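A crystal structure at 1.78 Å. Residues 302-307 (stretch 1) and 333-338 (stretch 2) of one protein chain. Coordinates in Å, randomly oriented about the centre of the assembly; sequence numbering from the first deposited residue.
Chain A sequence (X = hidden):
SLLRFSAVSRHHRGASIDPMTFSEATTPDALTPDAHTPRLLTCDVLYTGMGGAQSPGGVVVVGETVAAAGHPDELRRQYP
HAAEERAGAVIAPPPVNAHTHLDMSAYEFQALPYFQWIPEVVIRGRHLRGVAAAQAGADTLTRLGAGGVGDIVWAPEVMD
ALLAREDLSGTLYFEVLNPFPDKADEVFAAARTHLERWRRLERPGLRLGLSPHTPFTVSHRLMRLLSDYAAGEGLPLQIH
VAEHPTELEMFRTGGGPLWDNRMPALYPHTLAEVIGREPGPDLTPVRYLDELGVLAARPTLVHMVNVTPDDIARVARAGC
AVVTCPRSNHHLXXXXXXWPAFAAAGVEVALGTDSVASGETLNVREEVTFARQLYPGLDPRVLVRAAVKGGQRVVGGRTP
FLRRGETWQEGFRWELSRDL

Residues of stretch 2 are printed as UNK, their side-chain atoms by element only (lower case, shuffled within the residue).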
# COMPACT_ATOMS: atom_id res chain seq x y z
N VAL A 302 4.53 5.40 -0.54
CA VAL A 302 4.33 4.24 -1.41
C VAL A 302 5.42 4.04 -2.47
O VAL A 302 5.91 5.01 -3.06
CB VAL A 302 2.96 4.33 -2.11
CG1 VAL A 302 2.69 3.06 -2.90
CG2 VAL A 302 1.88 4.57 -1.06
N HIS A 303 5.78 2.77 -2.68
CA HIS A 303 6.80 2.34 -3.63
C HIS A 303 8.19 2.53 -3.04
O HIS A 303 8.81 1.56 -2.61
CB HIS A 303 6.64 3.08 -4.97
CG HIS A 303 5.35 2.74 -5.67
ND1 HIS A 303 4.96 1.45 -5.91
CD2 HIS A 303 4.37 3.54 -6.15
CE1 HIS A 303 3.78 1.45 -6.51
NE2 HIS A 303 3.39 2.71 -6.66
N MET A 304 8.68 3.77 -3.02
CA MET A 304 9.98 4.05 -2.42
C MET A 304 11.08 3.10 -2.88
O MET A 304 11.85 2.58 -2.07
CB MET A 304 9.85 3.95 -0.90
CG MET A 304 8.94 5.00 -0.29
SD MET A 304 9.75 6.59 -0.35
CE MET A 304 10.86 6.44 1.08
N VAL A 305 11.15 2.89 -4.18
CA VAL A 305 12.14 1.98 -4.74
C VAL A 305 13.49 2.63 -4.97
O VAL A 305 14.53 2.07 -4.65
CB VAL A 305 11.63 1.40 -6.09
CG1 VAL A 305 12.73 0.60 -6.78
CG2 VAL A 305 10.43 0.50 -5.83
N ASN A 306 13.47 3.84 -5.51
CA ASN A 306 14.71 4.52 -5.82
C ASN A 306 15.08 5.58 -4.79
O ASN A 306 14.89 6.78 -5.01
CB ASN A 306 14.59 5.08 -7.23
CG ASN A 306 14.34 3.98 -8.25
OD1 ASN A 306 15.27 3.32 -8.70
ND2 ASN A 306 13.07 3.75 -8.58
N VAL A 307 15.61 5.11 -3.66
CA VAL A 307 16.01 5.97 -2.56
C VAL A 307 17.45 5.68 -2.17
O VAL A 307 18.03 4.67 -2.57
CB VAL A 307 15.10 5.74 -1.33
CG1 VAL A 307 13.65 6.04 -1.68
CG2 VAL A 307 15.25 4.31 -0.83
N UNK A 333 9.03 -2.03 -14.48
CA UNK A 333 10.49 -1.93 -14.57
C UNK A 333 11.02 -0.77 -13.73
O UNK A 333 11.86 0.01 -14.19
c UNK A 333 10.69 -2.72 -18.39
c UNK A 333 10.17 -2.73 -16.97
o UNK A 333 11.07 -1.64 -18.90
c UNK A 333 10.91 -1.77 -16.04
o UNK A 333 10.71 -3.80 -19.02
N UNK A 334 10.55 -0.69 -12.50
CA UNK A 334 10.96 0.38 -11.59
C UNK A 334 12.18 0.06 -10.75
O UNK A 334 12.73 0.93 -10.08
c UNK A 334 9.84 0.71 -10.62
s UNK A 334 8.36 1.33 -11.39
N UNK A 335 12.59 -1.20 -10.76
CA UNK A 335 13.70 -1.60 -9.92
C UNK A 335 13.07 -2.36 -8.76
O UNK A 335 11.86 -2.62 -8.77
N UNK A 336 13.86 -2.69 -7.75
CA UNK A 336 13.34 -3.45 -6.62
C UNK A 336 13.47 -2.74 -5.28
O UNK A 336 14.54 -2.25 -4.93
o UNK A 336 13.89 -5.52 -7.78
c UNK A 336 13.46 -5.67 -5.42
c UNK A 336 14.05 -4.83 -6.53
N UNK A 337 12.35 -2.68 -4.54
CA UNK A 337 12.29 -2.07 -3.21
C UNK A 337 13.32 -2.78 -2.33
O UNK A 337 13.33 -4.01 -2.26
c UNK A 337 10.35 -1.04 1.46
c UNK A 337 10.88 -2.26 -2.64
c UNK A 337 10.79 -0.49 -0.85
c UNK A 337 10.48 -2.78 -0.21
c UNK A 337 10.29 -2.39 1.12
c UNK A 337 10.60 -0.09 0.47
c UNK A 337 10.73 -1.83 -1.20
N UNK A 338 14.16 -2.02 -1.65
CA UNK A 338 15.17 -2.62 -0.78
C UNK A 338 14.57 -2.93 0.59
O UNK A 338 14.81 -2.22 1.56
c UNK A 338 16.36 -1.66 -0.61
c UNK A 338 17.60 -2.37 -0.10
o UNK A 338 18.72 -1.86 -0.32
o UNK A 338 17.46 -3.44 0.53
O HOH W 1 14.16 0.78 -1.98
O HOH W 2 16.19 -0.27 -4.98
O HOH W 3 16.10 1.07 -9.67

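Position 333 carries three carbons in an unbranched chain, and the third carbon holds two oxygens. That is a carboxylate at the end of two methylene groups. The side chain is out of reach of stretch 1 and touches nothing there. The residue is glutamate, E333.

Position 334 has one carbon followed by one sulfur, with nothing beyond it. Its carbonyl O meets V305 and N306 on stretch 1. A single sulfur on CB identifies cysteine, C334. CB of C334 is 4.8 Å from CG1 of V305, so the backbone makes the contact. The carbonyl O of C334 accepts a hydrogen bond from ND2 of N306, at 3.2 Å and with an N-H...O angle of 159°. The CG1 methyl of V305 also packs against this carbonyl, 3.3 Å from O of C334.

Position 335 has no side-chain atoms at all. Its backbone C lies against V305. It is glycine, G335. Its phi/psi of 104/-172 would jam a CB against the carbonyl O of the residue before, which by itself calls for glycine. An ideal CB would also point toward stretch 1 and sit tightly against V305. In its absence, CG1 of V305 lies 3.6 Å from the backbone C of G335.

Position 336 has one carbon that carries an oxygen and a second carbon. Its backbone N touches V305. This branching at CB is that of threonine, T336. Its CA-to-CB bond points away from stretch 1, and CB of T336 is 5.6 Å from CG1 of V305. The backbone again does the touching, with N of T336 3.6 Å from CG1 of V305.

Position 337 has one carbon followed by a ring of six carbons, with no oxygen on the ring. The ring reaches the carbonyls of H303 and M304. It is phenylalanine, F337. The residue is buried, with chi1 in the t well. CD1 of F337 is 3.3 Å from O of H303 and 3.5 Å from O of M304. The M304 carbonyl lies at the ring edge, near its plane. CE1 of F337 is 4.3 Å from CB of M304, and CB of F337 is 4.2 Å from CG2 of V305.

Position 338 has two carbons, the second carrying two oxygens. It makes no direct contact with stretch 1. This shorter carboxylate is aspartate, D338. It is the N-cap of a helix, and its side chain caps a backbone N just past the stretch.

The contact is small, burying 277 Å² in all. V305 is its centre: its side chain packs along the backbone from C334 to F337. The F337 ring adds contacts with H303 and M304, while the N306 amide fastens the other end at C334. That is the only direct hydrogen bond between the stretches. Water extends the link. Water 1 accepts from N of D338 at 2.8 Å and lies within hydrogen-bonding reach of O of M304 (2.9 Å) and O of V305 (3.0 Å). Water 3 donates to OD1 of N306 at 2.6 Å and weakly to O of C334 at 3.4 Å.

Stretch 2 333-338: ECGTFD
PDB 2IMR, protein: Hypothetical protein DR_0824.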